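Local coordinates for microcin B17-processing protein McbB (Escherichia coli, PDB 6GRI), which is required to process the inactive microcin B17 precursor peptide McbA into the active antibiotic, at residues I101-H106 and H144-H149. Sequence-based numbering, arbitrary orientation.
Sequences ISDVPH and HLENYH
D103, just past the end of strand 97-102, uses its carboxylate to bind the backbone just beyond strand 139-145, an example of how an acid can join two chains where their parallel pairing ends. The two oxygens divide the work: D103 OD1 accepts from E146 N at 3.0 Å, and D103 OD2 from N147 N at 2.9 Å. Each oxygen uses its syn lone pair, and both bonds are fairly straight at 161°, so the carboxylate is gripped on both oxygens by consecutive amides, which should hold its plane against rotation. The first torsion sets CG between the backbone N and the carbonyl carbon (chi1 61°), which turns the acid toward the loop at 146-147. L145 CD2 lies beside this carboxylate, and the leucine also packs on I152 of helix 150-160.

Before this pair of bonds come those of the strands. H144 N donates to I101 O at 3.0 Å, in the parallel register that pairs S102 with H144. The carbonyl of H144 is then shared: S102 OG donates to H144 O at 2.9 Å from above the carbonyl plane, whereas D103 N makes a weak bond to it. S102 OG also accepts from V104 N at 3.1 Å, closing an ST turn where the strand gives way to loop.

The nonpolar contact centres on V104. Its CG2 lies near the plane of the H144 ring at the CD2 edge. V104 CG2 also meets E146 CG at 3.5 Å, the V104 and E146 side chains crossing at about a right angle. The polar ends of these partners are held elsewhere, H144 ND1 by S171 OG and E146 OE1 in a salt bridge with R239.

Together these bonds join the C-terminal ends of adjacent parallel strands in an alpha/beta sheet, the second running through its loop into helix 150-160, with H149 at the N-cap.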
loop_
_atom_site.group_PDB
_atom_site.type_symbol
_atom_site.label_atom_id
_atom_site.label_comp_id
_atom_site.label_asym_id
_atom_site.label_seq_id
_atom_site.Cartn_x
_atom_site.Cartn_y
_atom_site.Cartn_z
ATOM N N ILE A 101 17.823 -26.373 9.578
ATOM C CA ILE A 101 17.987 -27.296 8.450
ATOM C C ILE A 101 18.441 -26.485 7.232
ATOM O O ILE A 101 17.808 -25.498 6.880
ATOM C CB ILE A 101 16.680 -28.052 8.136
ATOM C CG1 ILE A 101 16.198 -28.838 9.369
ATOM C CG2 ILE A 101 16.882 -28.990 6.946
ATOM C CD1 ILE A 101 14.765 -29.321 9.281
ATOM N N SER A 102 19.531 -26.893 6.589
ATOM C CA SER A 102 20.119 -26.078 5.515
ATOM C C SER A 102 20.867 -26.894 4.465
ATOM O O SER A 102 21.405 -27.938 4.778
ATOM C CB SER A 102 21.067 -25.037 6.135
ATOM O OG SER A 102 21.570 -24.131 5.166
ATOM N N ASP A 103 20.901 -26.397 3.227
ATOM C CA ASP A 103 21.799 -26.949 2.187
ATOM C C ASP A 103 23.258 -26.502 2.334
ATOM O O ASP A 103 24.122 -27.033 1.643
ATOM C CB ASP A 103 21.291 -26.680 0.750
ATOM C CG ASP A 103 21.162 -25.196 0.407
ATOM O OD1 ASP A 103 21.479 -24.334 1.254
ATOM O OD2 ASP A 103 20.727 -24.888 -0.729
ATOM N N VAL A 104 23.524 -25.543 3.229
ATOM C CA VAL A 104 24.891 -25.090 3.551
ATOM C C VAL A 104 25.142 -25.172 5.069
ATOM O O VAL A 104 25.317 -24.148 5.740
ATOM C CB VAL A 104 25.178 -23.674 2.989
ATOM C CG1 VAL A 104 25.193 -23.721 1.472
ATOM C CG2 VAL A 104 24.162 -22.643 3.461
ATOM N N PRO A 105 25.165 -26.406 5.617
ATOM C CA PRO A 105 25.317 -26.567 7.065
ATOM C C PRO A 105 26.683 -26.133 7.575
ATOM O O PRO A 105 26.775 -25.665 8.707
ATOM C CB PRO A 105 25.081 -28.062 7.286
ATOM C CG PRO A 105 25.430 -28.699 5.993
ATOM C CD PRO A 105 25.065 -27.709 4.930
ATOM N N HIS A 106 27.725 -26.291 6.755
ATOM C CA HIS A 106 29.045 -25.662 7.002
ATOM C C HIS A 106 28.937 -24.204 7.486
ATOM O O HIS A 106 29.581 -23.827 8.467
ATOM C CB HIS A 106 29.998 -25.771 5.783
ATOM C CG HIS A 106 29.341 -25.576 4.444
ATOM N ND1 HIS A 106 28.769 -26.613 3.734
ATOM C CD2 HIS A 106 29.199 -24.474 3.668
ATOM C CE1 HIS A 106 28.284 -26.157 2.594
ATOM N NE2 HIS A 106 28.534 -24.862 2.527
ATOM N N HIS A 144 17.133 -22.769 5.965
ATOM C CA HIS A 144 17.924 -21.863 5.123
ATOM C C HIS A 144 18.394 -22.540 3.832
ATOM O O HIS A 144 18.990 -23.602 3.889
ATOM C CB HIS A 144 19.144 -21.360 5.896
ATOM C CG HIS A 144 19.985 -20.377 5.135
ATOM N ND1 HIS A 144 19.582 -19.082 4.889
ATOM C CD2 HIS A 144 21.206 -20.507 4.563
ATOM C CE1 HIS A 144 20.517 -18.461 4.191
ATOM N NE2 HIS A 144 21.517 -19.298 3.989
ATOM N N LEU A 145 18.160 -21.900 2.686
ATOM C CA LEU A 145 18.523 -22.447 1.389
ATOM C C LEU A 145 19.239 -21.429 0.494
ATOM O O LEU A 145 18.652 -20.413 0.102
ATOM C CB LEU A 145 17.264 -22.932 0.665
ATOM C CG LEU A 145 16.485 -24.103 1.266
ATOM C CD1 LEU A 145 15.203 -24.309 0.481
ATOM C CD2 LEU A 145 17.308 -25.389 1.298
ATOM N N GLU A 146 20.489 -21.719 0.145
ATOM C CA GLU A 146 21.187 -20.972 -0.909
ATOM C C GLU A 146 20.725 -21.372 -2.307
ATOM O O GLU A 146 20.620 -20.524 -3.195
ATOM C CB GLU A 146 22.696 -21.156 -0.812
ATOM C CG GLU A 146 23.230 -20.865 0.576
ATOM C CD GLU A 146 24.548 -20.134 0.592
ATOM O OE1 GLU A 146 25.378 -20.332 -0.312
ATOM O OE2 GLU A 146 24.746 -19.342 1.537
ATOM N N ASN A 147 20.484 -22.667 -2.504
ATOM C CA ASN A 147 19.900 -23.167 -3.743
ATOM C C ASN A 147 18.449 -23.511 -3.492
ATOM O O ASN A 147 18.145 -24.571 -2.936
ATOM C CB ASN A 147 20.667 -24.378 -4.246
ATOM C CG ASN A 147 22.029 -24.006 -4.782
ATOM O OD1 ASN A 147 22.792 -23.287 -4.129
ATOM N ND2 ASN A 147 22.341 -24.482 -5.983
ATOM N N TYR A 148 17.560 -22.608 -3.903
ATOM C CA TYR A 148 16.134 -22.757 -3.628
ATOM C C TYR A 148 15.428 -23.800 -4.533
ATOM O O TYR A 148 15.723 -23.945 -5.715
ATOM C CB TYR A 148 15.420 -21.401 -3.724
ATOM C CG TYR A 148 13.953 -21.524 -3.443
ATOM C CD1 TYR A 148 13.464 -21.498 -2.138
ATOM C CD2 TYR A 148 13.051 -21.743 -4.476
ATOM C CE1 TYR A 148 12.105 -21.643 -1.878
ATOM C CE2 TYR A 148 11.696 -21.899 -4.224
ATOM C CZ TYR A 148 11.230 -21.850 -2.928
ATOM O OH TYR A 148 9.887 -22.008 -2.716
ATOM N N HIS A 149 14.485 -24.518 -3.949
ATOM C CA HIS A 149 13.544 -25.307 -4.716
ATOM C C HIS A 149 12.311 -25.538 -3.852
ATOM O O HIS A 149 12.426 -25.930 -2.693
ATOM C CB HIS A 149 14.172 -26.636 -5.143
ATOM C CG HIS A 149 13.503 -27.255 -6.325
ATOM N ND1 HIS A 149 12.166 -27.585 -6.330
ATOM C CD2 HIS A 149 13.980 -27.594 -7.543
ATOM C CE1 HIS A 149 11.846 -28.100 -7.501
ATOM N NE2 HIS A 149 12.931 -28.118 -8.256
#